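Local coordinates for 3-dehydroquinate dehydratase (PDB 4PH6), which catalyses the cis-dehydration of 3-dehydroquinate to 3-dehydroshikimate through an imine intermediate, the third step of the chorismate pathway, at residues T83-K88 and V142-D147; A102-L107 and L116-F121; V158-Q163 and C172-M177. All coordinates share one frame; numbering follows the deposited sequence.

How the contacts relate
All three contacts belong to one (beta/alpha)8 barrel. Contact 1 lies where the predicted substrate-binding Arg85 meets the predicted proton donor/acceptor His146, whereas contacts 2 and 3 pack helices 97-110 and 154-166 onto strands on either side of strand 140-147. The centre of contact 1 is about 10 Å from that of contact 2 and about 11 Å from that of contact 3; the centres of contacts 2 and 3 are about 18 Å apart. Hydrogen bonds tie them together, among them two probable ones: Thr86 OG1 with Glu119 OE1 (2.5 Å) joins contacts 1 and 2, and Asn145 O with Ala175 N (2.8 Å) joins contacts 1 and 3.

Contact 1: T83-K88 and V142-D147; sequences TFRTQK and VLCNHD
The guanidinium group of Arg85 has a different neighbour on each face: the imidazole of His146 covers one, and the methyl CG2 of Thr83, from its own segment, lies toward the rim of the other. The planes of guanidinium and imidazole are 33° apart, so the imidazole lies tilted over the guanidinium; the model places Arg85 CZ and His146 CE1 implausibly close, and the exact spacing is doubtful. The aliphatic part of the arginine joins in, with CD over the ring face at 4.2 Å from the centroid of His146 in a CH-pi contact. Arg85 gets there because its chain folds at both chi2 (62°) and chi3 (56°), which turns the head back over the histidine. Arginine suits this place because its flat head can lie against a ring while its N-H groups serve other partners: NH2 forms a salt bridge with Asp117 and NH1 with Glu119, two carboxylates that probably fix its rotation. Cys144, small enough to fit beside the guanidinium, brings SG to 3.5 Å from Arg85 NH1, approaching obliquely. His146 NE2 is hydrogen-bonded to NZ of Lys173, the predicted Schiff-base lysine, so one imidazole touches both a predicted substrate-binding arginine and the lysine that would carry the imine. The backbones are bridged by a water that donates to Lys88 O (2.6 Å) and to His146 O (3.2 Å). Within the barrel, 83-88 runs from the end of strand 80-83 into the loop before helix 97-110, and it faces strand 140-147 across the intervening strand 115-119, from which Asp117 and Glu119 reach the arginine.

Contact 2: A102-L107 and L116-F121; sequences ALYHEL and LDIELF
Tyr104 lays one face of its ring over the CD1 methyl of Leu116, which sits almost centrally beneath it. The methyl is 3.6 Å from the centroid of the Tyr104 ring and only 10° off the ring normal, a close CH-pi contact. Leu116 reaches this spot with CG anti to its backbone N (chi1 -179°), the branch CD1 extending from the strand up to the ring. A flat, broad tyrosine suits the position, since one ring can cover a leucine and still carry a polar atom further along. Beside it, Ile118 adds CG1 at 4.3 Å from Tyr104 CE2, a looser apolar contact made obliquely. The hydroxyl ends among polar groups: it accepts from the backbone N-H of Phe84, and Tyr104 OH lies 2.8 Å from Asp117 O. A water 3.2 Å from Tyr104 OH donates to Asp117 OD1 (2.6 Å), linking the buried phenol to a carboxylate that belongs to the setting of Arg85. Leu130 of helix 124-136 packs against both Tyr104 and Ile118. The axes of helix 102-107 and strand 116-119 run nearly antiparallel, at 157°, with a closest approach of 10.8 Å, a gap bridged by the long aromatic side chain. This is the returning half of a beta-alpha-beta crossover, the repeating unit of the (beta/alpha)8 barrel.

Contact 3: V158-Q163 and C172-M177; sequences VARLRQ and CKIAVM
Leu161 and Ile174 form the tight centre of this contact, crossing at about a right angle. The leucine's CD2 methyl presses on Ile174 CG2 at 3.7 Å. The same methyl rests over the strand backbone, 4.1 Å from Leu161 CD2 to Lys173 C, and touches Cys172 CB. Leu161 starts off to one side of the strand, but with CG anti to the carbonyl carbon (chi1 -72°) its forked end swings across to the sheet. A branched leucine fits here because one methyl can serve both neighbours; Ile174, branched at CB, offers CG2 to the helix while CG1 carries CD1 toward Arg160. Cys172 suits the end of the row, where its small side chain lies close to the helix backbone, with SG 3.8 Å from Leu161 O. The backbones come nearest at this end, 6.0 Å from Leu161 CA to Cys172 CA. Packing is slacker at the partly exposed Arg160, which contributes just its aliphatic stem: CD stands 4.2 Å from Ile174 CD1. Its extended chain takes the charged head past the apolar core, where NE pairs with Glu156 and NH1 bonds to Asn145, so the long arginine is both greasy along its length and polar at its end. Lys173, between Cys172 and Ile174, points away from the helix toward the barrel interior; the alternation of the strand thus gives one face to the packing and the other to the predicted active site. The axes of helix 158-163 and strand 172-176 come within 8.1 Å, their directions 149° apart. Strand 171-176 lies between strands 140-147 and 203-207, and helix 154-166, which links strand 140-147 to strand 171-176, also meets helix 181-197 where Leu161 touches Met194.

Contact 1: T83-K88 and V142-D147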
ATOM      1  N   THR A  83      16.323 -16.846  15.002  1.00  9.48           N
ATOM      2  CA  THR A  83      14.935 -16.927  15.451  1.00 12.46           C
ATOM      3  C   THR A  83      14.504 -18.363  15.629  1.00  6.38           C
ATOM      4  O   THR A  83      14.574 -19.136  14.685  1.00 10.87           O
ATOM      5  CB  THR A  83      13.969 -16.277  14.420  1.00  6.92           C
ATOM      6  OG1 THR A  83      14.222 -14.869  14.318  1.00 11.19           O
ATOM      7  CG2 THR A  83      12.522 -16.522  14.791  1.00  6.49           C
ATOM      8  N   PHE A  84      14.058 -18.727  16.818  1.00  6.92           N
ATOM      9  CA  PHE A  84      13.296 -19.967  16.959  1.00  8.63           C
ATOM     10  C   PHE A  84      11.816 -19.623  17.088  1.00 14.64           C
ATOM     11  O   PHE A  84      11.356 -19.281  18.176  1.00 15.96           O
ATOM     12  CB  PHE A  84      13.758 -20.794  18.170  1.00  8.19           C
ATOM     13  CG  PHE A  84      13.198 -22.196  18.183  1.00  8.77           C
ATOM     14  CD1 PHE A  84      13.924 -23.252  17.647  1.00  9.01           C
ATOM     15  CD2 PHE A  84      11.942 -22.455  18.707  1.00 10.02           C
ATOM     16  CE1 PHE A  84      13.404 -24.540  17.632  1.00  9.60           C
ATOM     17  CE2 PHE A  84      11.414 -23.751  18.694  1.00  9.77           C
ATOM     18  CZ  PHE A  84      12.145 -24.786  18.153  1.00  9.96           C
ATOM     19  N   ARG A  85      11.065 -19.661  15.993  1.00 11.19           N
ATOM     20  CA  ARG A  85       9.643 -19.352  16.114  1.00 16.11           C
ATOM     21  C   ARG A  85       8.936 -20.500  16.828  1.00 18.44           C
ATOM     22  O   ARG A  85       9.038 -21.656  16.408  1.00 22.21           O
ATOM     23  CB  ARG A  85       9.006 -19.090  14.754  1.00 11.37           C
ATOM     24  CG  ARG A  85       7.561 -18.606  14.816  1.00 11.61           C
ATOM     25  CD  ARG A  85       7.437 -17.278  15.531  1.00 10.94           C
ATOM     26  NE  ARG A  85       8.286 -16.268  14.913  1.00 10.09           N
ATOM     27  CZ  ARG A  85       9.090 -15.453  15.587  1.00  9.43           C
ATOM     28  NH1 ARG A  85       9.142 -15.505  16.910  1.00  9.45           N
ATOM     29  NH2 ARG A  85       9.819 -14.563  14.937  1.00 17.18           N
ATOM     30  N   THR A  86       8.237 -20.196  17.910  1.00 12.66           N
ATOM     31  CA  THR A  86       7.552 -21.258  18.645  1.00 20.67           C
ATOM     32  C   THR A  86       6.272 -21.642  17.916  1.00 17.80           C
ATOM     33  O   THR A  86       5.676 -20.826  17.209  1.00 14.16           O
ATOM     34  CB  THR A  86       7.205 -20.856  20.084  1.00 14.10           C
ATOM     35  OG1 THR A  86       6.171 -19.865  20.063  1.00 13.87           O
ATOM     36  CG2 THR A  86       8.436 -20.303  20.790  1.00 13.40           C
ATOM     37  N   GLN A  87       5.848 -22.880  18.124  1.00 16.68           N
ATOM     38  CA  GLN A  87       4.710 -23.459  17.422  1.00 17.73           C
ATOM     39  C   GLN A  87       3.426 -22.637  17.566  1.00 18.88           C
ATOM     40  O   GLN A  87       2.668 -22.513  16.612  1.00 18.46           O
ATOM     41  CB  GLN A  87       4.477 -24.889  17.918  1.00 19.15           C
ATOM     42  CG  GLN A  87       3.626 -25.755  17.004  1.00 27.05           C
ATOM     43  CD  GLN A  87       3.622 -27.225  17.424  1.00 32.47           C
ATOM     44  OE1 GLN A  87       3.728 -27.544  18.614  1.00 35.95           O
ATOM     45  NE2 GLN A  87       3.507 -28.121  16.447  1.00 27.11           N
ATOM     46  N   LYS A  88       3.183 -22.055  18.738  1.00 20.75           N
ATOM     47  CA  LYS A  88       1.927 -21.334  18.955  1.00 23.14           C
ATOM     48  C   LYS A  88       1.883 -19.993  18.207  1.00 21.75           C
ATOM     49  O   LYS A  88       0.835 -19.342  18.143  1.00 17.50           O
ATOM     50  CB  LYS A  88       1.682 -21.101  20.450  1.00 22.38           C
ATOM     51  CG  LYS A  88       0.205 -20.936  20.829  1.00 30.36           C
ATOM     52  CD  LYS A  88       0.069 -20.103  22.119  1.00 36.62           C
ATOM     53  CE  LYS A  88      -0.480 -20.890  23.317  1.00 35.49           C
ATOM     54  NZ  LYS A  88      -1.888 -20.533  23.661  1.00 38.45           N
ATOM     55  N   VAL A 142      15.322  -8.515  19.581  1.00  5.37           N
ATOM     56  CA  VAL A 142      14.039  -8.298  18.917  1.00  5.20           C
ATOM     57  C   VAL A 142      12.961  -9.052  19.678  1.00  8.40           C
ATOM     58  O   VAL A 142      12.874 -10.270  19.567  1.00  7.29           O
ATOM     59  CB  VAL A 142      14.033  -8.762  17.436  1.00  5.97           C
ATOM     60  CG1 VAL A 142      12.673  -8.484  16.806  1.00 12.19           C
ATOM     61  CG2 VAL A 142      15.135  -8.077  16.642  1.00  5.41           C
ATOM     62  N   LEU A 143      12.162  -8.331  20.467  1.00  5.28           N
ATOM     63  CA  LEU A 143      10.976  -8.923  21.082  1.00 12.60           C
ATOM     64  C   LEU A 143       9.894  -8.925  20.025  1.00 13.96           C
ATOM     65  O   LEU A 143       9.863  -8.052  19.165  1.00  5.22           O
ATOM     66  CB  LEU A 143      10.517  -8.163  22.334  1.00  5.74           C
ATOM     67  CG  LEU A 143      11.438  -8.261  23.557  1.00 10.13           C
ATOM     68  CD1 LEU A 143      10.700  -7.905  24.846  1.00 14.47           C
ATOM     69  CD2 LEU A 143      12.112  -9.628  23.673  1.00  7.34           C
ATOM     70  N   CYS A 144       9.015  -9.914  20.069  1.00 10.13           N
ATOM     71  CA  CYS A 144       8.110 -10.106  18.962  1.00 10.06           C
ATOM     72  C   CYS A 144       6.878 -10.897  19.320  1.00 10.21           C
ATOM     73  O   CYS A 144       6.869 -11.697  20.264  1.00 10.54           O
ATOM     74  CB  CYS A 144       8.842 -10.805  17.833  1.00 17.07           C
ATOM     75  SG  CYS A 144       9.489 -12.361  18.386  1.00 28.56           S
ATOM     76  N   ASN A 145       5.834 -10.672  18.538  1.00 10.15           N
ATOM     77  CA  ASN A 145       4.601 -11.415  18.709  1.00 10.61           C
ATOM     78  C   ASN A 145       3.978 -11.730  17.357  1.00 10.96           C
ATOM     79  O   ASN A 145       4.016 -10.920  16.440  1.00 10.62           O
ATOM     80  CB  ASN A 145       3.629 -10.633  19.595  1.00 10.46           C
ATOM     81  CG  ASN A 145       2.262 -11.275  19.665  1.00 12.22           C
ATOM     82  OD1 ASN A 145       1.279 -10.690  19.244  1.00 11.30           O
ATOM     83  ND2 ASN A 145       2.203 -12.506  20.173  1.00 11.96           N
ATOM     84  N   HIS A 146       3.426 -12.927  17.232  1.00 15.61           N
ATOM     85  CA  HIS A 146       2.783 -13.340  15.994  1.00 16.52           C
ATOM     86  C   HIS A 146       1.444 -13.966  16.271  1.00 22.41           C
ATOM     87  O   HIS A 146       1.342 -14.896  17.071  1.00 20.51           O
ATOM     88  CB  HIS A 146       3.643 -14.350  15.235  1.00 13.18           C
ATOM     89  CG  HIS A 146       4.998 -13.834  14.887  1.00 14.10           C
ATOM     90  ND1 HIS A 146       6.023 -13.798  15.798  1.00 12.36           N
ATOM     91  CD2 HIS A 146       5.482 -13.316  13.738  1.00 12.66           C
ATOM     92  CE1 HIS A 146       7.094 -13.270  15.218  1.00 29.80           C
ATOM     93  NE2 HIS A 146       6.791 -12.987  13.968  1.00 12.44           N
ATOM     94  N   ASP A 147       0.419 -13.465  15.594  1.00 25.88           N
ATOM     95  CA  ASP A 147      -0.884 -14.109  15.605  1.00 17.62           C
ATOM     96  C   ASP A 147      -1.225 -14.516  14.186  1.00 15.58           C
ATOM     97  O   ASP A 147      -1.516 -13.659  13.362  1.00 15.16           O
ATOM     98  CB  ASP A 147      -1.947 -13.174  16.162  1.00 15.96           C
ATOM     99  CG  ASP A 147      -3.224 -13.905  16.544  1.00 16.27           C
ATOM    100  OD1 ASP A 147      -3.597 -14.877  15.851  1.00 17.49           O
ATOM    101  OD2 ASP A 147      -3.852 -13.502  17.536  1.00 16.53           O
TER
HETATM  102  O   HOH W   1      -0.512 -17.545  16.810  1.00 30.00           O

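Contact 2: A102-L107 and L116-F121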
ATOM      1  N   ALA A 102      17.148 -22.854  26.818  1.00 12.96           N
ATOM      2  CA  ALA A 102      18.476 -23.476  26.875  1.00 17.27           C
ATOM      3  C   ALA A 102      19.258 -23.280  25.561  1.00 17.52           C
ATOM      4  O   ALA A 102      20.468 -23.002  25.575  1.00 16.83           O
ATOM      5  CB  ALA A 102      18.348 -24.956  27.203  1.00 15.63           C
ATOM      6  N   LEU A 103      18.554 -23.414  24.437  1.00 16.75           N
ATOM      7  CA  LEU A 103      19.142 -23.208  23.108  1.00 14.61           C
ATOM      8  C   LEU A 103      19.664 -21.787  22.936  1.00 14.81           C
ATOM      9  O   LEU A 103      20.792 -21.575  22.487  1.00 11.69           O
ATOM     10  CB  LEU A 103      18.121 -23.500  22.012  1.00 12.31           C
ATOM     11  CG  LEU A 103      18.570 -23.279  20.558  1.00 13.98           C
ATOM     12  CD1 LEU A 103      19.978 -23.800  20.278  1.00 12.98           C
ATOM     13  CD2 LEU A 103      17.577 -23.917  19.596  1.00 22.96           C
ATOM     14  N   TYR A 104      18.820 -20.820  23.275  1.00 10.86           N
ATOM     15  CA  TYR A 104      19.181 -19.415  23.161  1.00 11.53           C
ATOM     16  C   TYR A 104      20.367 -19.051  24.067  1.00 17.13           C
ATOM     17  O   TYR A 104      21.283 -18.347  23.634  1.00 22.76           O
ATOM     18  CB  TYR A 104      17.972 -18.534  23.490  1.00 12.16           C
ATOM     19  CG  TYR A 104      17.017 -18.294  22.331  1.00  8.04           C
ATOM     20  CD1 TYR A 104      17.315 -18.728  21.041  1.00 10.13           C
ATOM     21  CD2 TYR A 104      15.830 -17.597  22.526  1.00 10.48           C
ATOM     22  CE1 TYR A 104      16.446 -18.483  19.985  1.00 11.01           C
ATOM     23  CE2 TYR A 104      14.961 -17.352  21.488  1.00  7.02           C
ATOM     24  CZ  TYR A 104      15.271 -17.788  20.218  1.00 16.59           C
ATOM     25  OH  TYR A 104      14.387 -17.531  19.188  1.00  8.72           O
ATOM     26  N   HIS A 105      20.347 -19.520  25.316  1.00 16.57           N
ATOM     27  CA  HIS A 105      21.450 -19.277  26.244  1.00 11.61           C
ATOM     28  C   HIS A 105      22.764 -19.802  25.650  1.00 17.21           C
ATOM     29  O   HIS A 105      23.796 -19.132  25.733  1.00 17.28           O
ATOM     30  CB  HIS A 105      21.184 -19.921  27.615  1.00 12.74           C
ATOM     31  CG  HIS A 105      20.470 -19.031  28.588  1.00 12.34           C
ATOM     32  ND1 HIS A 105      20.988 -17.825  29.024  1.00 15.05           N
ATOM     33  CD2 HIS A 105      19.292 -19.185  29.244  1.00 12.35           C
ATOM     34  CE1 HIS A 105      20.148 -17.268  29.877  1.00 11.91           C
ATOM     35  NE2 HIS A 105      19.116 -18.073  30.035  1.00 12.07           N
ATOM     36  N   GLU A 106      22.717 -20.979  25.029  1.00 13.00           N
ATOM     37  CA  GLU A 106      23.897 -21.555  24.390  1.00 15.32           C
ATOM     38  C   GLU A 106      24.407 -20.758  23.186  1.00 14.06           C
ATOM     39  O   GLU A 106      25.614 -20.578  23.028  1.00 13.28           O
ATOM     40  CB  GLU A 106      23.623 -22.992  23.947  1.00 14.90           C
ATOM     41  CG  GLU A 106      23.837 -23.997  25.050  1.00 27.74           C
ATOM     42  CD  GLU A 106      25.210 -23.875  25.691  1.00 28.70           C
ATOM     43  OE1 GLU A 106      25.296 -23.286  26.792  1.00 35.10           O
ATOM     44  OE2 GLU A 106      26.198 -24.372  25.107  1.00 22.19           O
ATOM     45  N   LEU A 107      23.496 -20.314  22.324  1.00 15.10           N
ATOM     46  CA  LEU A 107      23.862 -19.461  21.199  1.00 10.81           C
ATOM     47  C   LEU A 107      24.541 -18.193  21.699  1.00 13.04           C
ATOM     48  O   LEU A 107      25.541 -17.744  21.133  1.00 10.17           O
ATOM     49  CB  LEU A 107      22.626 -19.104  20.367  1.00  9.82           C
ATOM     50  CG  LEU A 107      22.085 -20.224  19.473  1.00 17.07           C
ATOM     51  CD1 LEU A 107      20.755 -19.819  18.881  1.00 16.63           C
ATOM     52  CD2 LEU A 107      23.078 -20.589  18.369  1.00 10.92           C
ATOM     53  N   LEU A 116      18.809 -11.190  18.331  1.00  8.39           N
ATOM     54  CA  LEU A 116      18.131 -12.362  18.865  1.00 13.33           C
ATOM     55  C   LEU A 116      16.639 -12.087  18.951  1.00 13.40           C
ATOM     56  O   LEU A 116      16.210 -11.079  19.528  1.00  7.97           O
ATOM     57  CB  LEU A 116      18.697 -12.746  20.250  1.00 14.33           C
ATOM     58  CG  LEU A 116      18.133 -13.973  20.983  1.00 11.86           C
ATOM     59  CD1 LEU A 116      18.106 -15.212  20.085  1.00  9.47           C
ATOM     60  CD2 LEU A 116      18.908 -14.251  22.286  1.00  7.95           C
ATOM     61  N   ASP A 117      15.866 -12.986  18.353  1.00  6.16           N
ATOM     62  CA  ASP A 117      14.420 -12.949  18.394  1.00  7.80           C
ATOM     63  C   ASP A 117      13.887 -13.650  19.659  1.00 13.99           C
ATOM     64  O   ASP A 117      14.174 -14.823  19.901  1.00  9.73           O
ATOM     65  CB  ASP A 117      13.843 -13.610  17.127  1.00  6.76           C
ATOM     66  CG  ASP A 117      12.318 -13.639  17.114  1.00  8.75           C
ATOM     67  OD1 ASP A 117      11.740 -14.387  17.928  1.00  8.97           O
ATOM     68  OD2 ASP A 117      11.697 -12.963  16.261  1.00  7.72           O
ATOM     69  N   ILE A 118      13.097 -12.928  20.448  1.00  7.82           N
ATOM     70  CA  ILE A 118      12.479 -13.483  21.645  1.00  8.38           C
ATOM     71  C   ILE A 118      10.995 -13.113  21.681  1.00  8.86           C
ATOM     72  O   ILE A 118      10.631 -11.947  21.602  1.00  8.56           O
ATOM     73  CB  ILE A 118      13.157 -12.980  22.927  1.00  8.45           C
ATOM     74  CG1 ILE A 118      14.642 -13.355  22.925  1.00  8.13           C
ATOM     75  CG2 ILE A 118      12.443 -13.538  24.183  1.00  9.52           C
ATOM     76  CD1 ILE A 118      15.412 -12.811  24.103  1.00  8.27           C
ATOM     77  N   GLU A 119      10.137 -14.114  21.782  1.00 13.35           N
ATOM     78  CA  GLU A 119       8.708 -13.857  21.799  1.00 16.68           C
ATOM     79  C   GLU A 119       8.272 -13.190  23.104  1.00 10.82           C
ATOM     80  O   GLU A 119       8.594 -13.657  24.196  1.00 11.34           O
ATOM     81  CB  GLU A 119       7.949 -15.151  21.549  1.00 13.15           C
ATOM     82  CG  GLU A 119       8.248 -15.695  20.168  1.00 13.47           C
ATOM     83  CD  GLU A 119       7.592 -17.021  19.871  1.00 15.82           C
ATOM     84  OE1 GLU A 119       6.906 -17.584  20.752  1.00 17.44           O
ATOM     85  OE2 GLU A 119       7.782 -17.509  18.738  1.00 20.01           O
ATOM     86  N   LEU A 120       7.566 -12.071  22.955  1.00 10.72           N
ATOM     87  CA  LEU A 120       7.012 -11.321  24.075  1.00 11.26           C
ATOM     88  C   LEU A 120       6.370 -12.225  25.122  1.00 12.52           C
ATOM     89  O   LEU A 120       6.554 -12.015  26.319  1.00 12.97           O
ATOM     90  CB  LEU A 120       5.981 -10.299  23.568  1.00 11.33           C
ATOM     91  CG  LEU A 120       5.077  -9.578  24.583  1.00 12.15           C
ATOM     92  CD1 LEU A 120       5.876  -8.639  25.497  1.00 12.11           C
ATOM     93  CD2 LEU A 120       3.940  -8.817  23.891  1.00 12.41           C
ATOM     94  N   PHE A 121       5.612 -13.218  24.677  1.00 13.18           N
ATOM     95  CA  PHE A 121       4.779 -14.045  25.544  1.00 16.13           C
ATOM     96  C   PHE A 121       5.463 -15.249  26.208  1.00 20.90           C
ATOM     97  O   PHE A 121       4.878 -15.901  26.970  1.00 24.92           O
ATOM     98  CB  PHE A 121       3.468 -14.494  24.872  1.00 19.86           C
ATOM     99  CG  PHE A 121       2.501 -13.381  24.634  1.00 21.13           C
ATOM    100  CD1 PHE A 121       1.926 -13.217  23.434  1.00 21.58           C
ATOM    101  CD2 PHE A 121       2.216 -12.490  25.597  1.00 27.84           C
ATOM    102  CE1 PHE A 121       1.066 -12.191  23.189  1.00 23.66           C
ATOM    103  CE2 PHE A 121       1.362 -11.446  25.354  1.00 27.10           C
ATOM    104  CZ  PHE A 121       0.779 -11.296  24.150  1.00 20.32           C
TER
HETATM  105  O   HOH W   2      11.394 -16.454  19.467  1.00  4.90           O

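Contact 3: V158-Q163 and C172-M177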
ATOM      1  N   VAL A 158      -1.105  -2.106  19.686  1.00  9.24           N
ATOM      2  CA  VAL A 158      -0.327  -1.010  20.254  1.00  6.04           C
ATOM      3  C   VAL A 158       0.156  -1.367  21.666  1.00  9.11           C
ATOM      4  O   VAL A 158       1.294  -1.080  22.029  1.00  7.93           O
ATOM      5  CB  VAL A 158      -1.161   0.310  20.299  1.00  6.58           C
ATOM      6  CG1 VAL A 158      -0.481   1.367  21.144  1.00  6.89           C
ATOM      7  CG2 VAL A 158      -1.414   0.833  18.880  1.00  8.22           C
ATOM      8  N   ALA A 159      -0.711  -1.988  22.458  1.00  6.56           N
ATOM      9  CA  ALA A 159      -0.357  -2.351  23.815  1.00 17.28           C
ATOM     10  C   ALA A 159       0.747  -3.393  23.808  1.00 15.97           C
ATOM     11  O   ALA A 159       1.659  -3.335  24.633  1.00 17.20           O
ATOM     12  CB  ALA A 159      -1.584  -2.869  24.584  1.00  7.26           C
ATOM     13  N   ARG A 160       0.672  -4.337  22.873  1.00  6.33           N
ATOM     14  CA  ARG A 160       1.696  -5.368  22.792  1.00  6.19           C
ATOM     15  C   ARG A 160       3.026  -4.770  22.362  1.00  6.23           C
ATOM     16  O   ARG A 160       4.067  -5.114  22.916  1.00 12.98           O
ATOM     17  CB  ARG A 160       1.272  -6.491  21.852  1.00  5.71           C
ATOM     18  CG  ARG A 160       0.123  -7.315  22.412  1.00  5.76           C
ATOM     19  CD  ARG A 160      -0.174  -8.517  21.551  1.00  9.75           C
ATOM     20  NE  ARG A 160      -1.423  -9.168  21.944  1.00 16.39           N
ATOM     21  CZ  ARG A 160      -1.937 -10.238  21.335  1.00 13.21           C
ATOM     22  NH1 ARG A 160      -1.312 -10.788  20.303  1.00  4.86           N
ATOM     23  NH2 ARG A 160      -3.088 -10.744  21.751  1.00 15.29           N
ATOM     24  N   LEU A 161       2.996  -3.859  21.395  1.00  6.05           N
ATOM     25  CA  LEU A 161       4.227  -3.221  20.953  1.00 10.69           C
ATOM     26  C   LEU A 161       4.804  -2.401  22.107  1.00 12.71           C
ATOM     27  O   LEU A 161       6.017  -2.348  22.299  1.00  6.97           O
ATOM     28  CB  LEU A 161       3.983  -2.343  19.714  1.00  5.95           C
ATOM     29  CG  LEU A 161       3.721  -3.121  18.421  1.00 14.07           C
ATOM     30  CD1 LEU A 161       3.217  -2.209  17.311  1.00  8.41           C
ATOM     31  CD2 LEU A 161       4.970  -3.898  17.964  1.00  5.44           C
ATOM     32  N   ARG A 162       3.932  -1.775  22.883  1.00  7.02           N
ATOM     33  CA  ARG A 162       4.387  -0.955  23.998  1.00  9.00           C
ATOM     34  C   ARG A 162       4.971  -1.799  25.129  1.00  8.02           C
ATOM     35  O   ARG A 162       5.891  -1.354  25.809  1.00  8.53           O
ATOM     36  CB  ARG A 162       3.244  -0.092  24.548  1.00 11.06           C
ATOM     37  CG  ARG A 162       2.852   1.097  23.671  1.00  7.91           C
ATOM     38  CD  ARG A 162       1.745   1.874  24.336  1.00  9.14           C
ATOM     39  NE  ARG A 162       2.236   2.563  25.524  1.00 15.68           N
ATOM     40  CZ  ARG A 162       1.456   3.038  26.482  1.00 12.55           C
ATOM     41  NH1 ARG A 162       0.138   2.869  26.414  1.00  9.58           N
ATOM     42  NH2 ARG A 162       1.999   3.658  27.513  1.00 13.69           N
ATOM     43  N   GLN A 163       4.440  -3.004  25.332  1.00  7.81           N
ATOM     44  CA  GLN A 163       4.954  -3.886  26.383  1.00  8.18           C
ATOM     45  C   GLN A 163       6.351  -4.420  26.029  1.00  9.45           C
ATOM     46  O   GLN A 163       7.180  -4.611  26.914  1.00 13.07           O
ATOM     47  CB  GLN A 163       3.989  -5.054  26.650  1.00  8.03           C
ATOM     48  CG  GLN A 163       2.603  -4.658  27.222  1.00 16.15           C
ATOM     49  CD  GLN A 163       2.531  -4.752  28.753  1.00 31.28           C
ATOM     50  OE1 GLN A 163       3.514  -5.160  29.412  1.00 29.21           O
ATOM     51  NE2 GLN A 163       1.370  -4.377  29.329  1.00  9.43           N
ATOM     52  N   CYS A 172      10.923  -3.809  18.366  1.00  7.04           N
ATOM     53  CA  CYS A 172       9.630  -4.412  18.687  1.00  8.25           C
ATOM     54  C   CYS A 172       8.958  -4.867  17.397  1.00  7.07           C
ATOM     55  O   CYS A 172       8.867  -4.101  16.449  1.00  6.44           O
ATOM     56  CB  CYS A 172       8.735  -3.423  19.418  1.00  7.42           C
ATOM     57  SG  CYS A 172       9.509  -2.643  20.842  1.00  8.20           S
ATOM     58  N   LYS A 173       8.483  -6.107  17.375  1.00  6.29           N
ATOM     59  CA  LYS A 173       7.927  -6.686  16.170  1.00  5.99           C
ATOM     60  C   LYS A 173       6.591  -7.380  16.428  1.00 11.40           C
ATOM     61  O   LYS A 173       6.420  -8.075  17.428  1.00  6.24           O
ATOM     62  CB  LYS A 173       8.920  -7.681  15.557  1.00  5.85           C
ATOM     63  CG  LYS A 173       8.381  -8.488  14.390  1.00  5.71           C
ATOM     64  CD  LYS A 173       9.271  -9.696  14.121  1.00 10.08           C
ATOM     65  CE  LYS A 173       8.680 -10.586  13.043  1.00  5.86           C
ATOM     66  NZ  LYS A 173       9.347 -11.913  12.958  1.00 12.62           N
ATOM     67  N   ILE A 174       5.643  -7.199  15.516  1.00  6.00           N
ATOM     68  CA  ILE A 174       4.385  -7.919  15.611  1.00  6.14           C
ATOM     69  C   ILE A 174       3.872  -8.261  14.223  1.00  6.05           C
ATOM     70  O   ILE A 174       3.908  -7.444  13.312  1.00  6.56           O
ATOM     71  CB  ILE A 174       3.300  -7.119  16.395  1.00  6.52           C
ATOM     72  CG1 ILE A 174       2.075  -7.992  16.659  1.00  6.79           C
ATOM     73  CG2 ILE A 174       2.878  -5.844  15.669  1.00 12.69           C
ATOM     74  CD1 ILE A 174       1.123  -7.423  17.705  1.00 13.80           C
ATOM     75  N   ALA A 175       3.404  -9.490  14.064  1.00 11.80           N
ATOM     76  CA  ALA A 175       2.780  -9.905  12.825  1.00 14.17           C
ATOM     77  C   ALA A 175       1.374 -10.390  13.146  1.00 16.42           C
ATOM     78  O   ALA A 175       1.169 -11.133  14.111  1.00 18.39           O
ATOM     79  CB  ALA A 175       3.610 -11.001  12.123  1.00  6.20           C
ATOM     80  N   VAL A 176       0.403  -9.945  12.359  1.00 14.74           N
ATOM     81  CA  VAL A 176      -0.973 -10.359  12.572  1.00  8.41           C
ATOM     82  C   VAL A 176      -1.584 -10.861  11.275  1.00 11.87           C
ATOM     83  O   VAL A 176      -1.131 -10.522  10.201  1.00  7.44           O
ATOM     84  CB  VAL A 176      -1.816  -9.217  13.128  1.00 12.14           C
ATOM     85  CG1 VAL A 176      -1.260  -8.755  14.488  1.00 15.94           C
ATOM     86  CG2 VAL A 176      -1.878  -8.061  12.123  1.00 11.64           C
ATOM     87  N   MET A 177      -2.608 -11.689  11.385  1.00 18.48           N
ATOM     88  CA  MET A 177      -3.237 -12.263  10.212  1.00 12.45           C
ATOM     89  C   MET A 177      -4.571 -11.580   9.948  1.00 13.02           C
ATOM     90  O   MET A 177      -5.487 -11.682  10.759  1.00 15.48           O
ATOM     91  CB  MET A 177      -3.445 -13.764  10.396  1.00  8.88           C
ATOM     92  CG  MET A 177      -4.131 -14.436   9.211  1.00  9.52           C
ATOM     93  SD  MET A 177      -3.077 -14.426   7.743  1.00 18.17           S
ATOM     94  CE  MET A 177      -1.983 -15.817   8.036  1.00  9.42           C
TER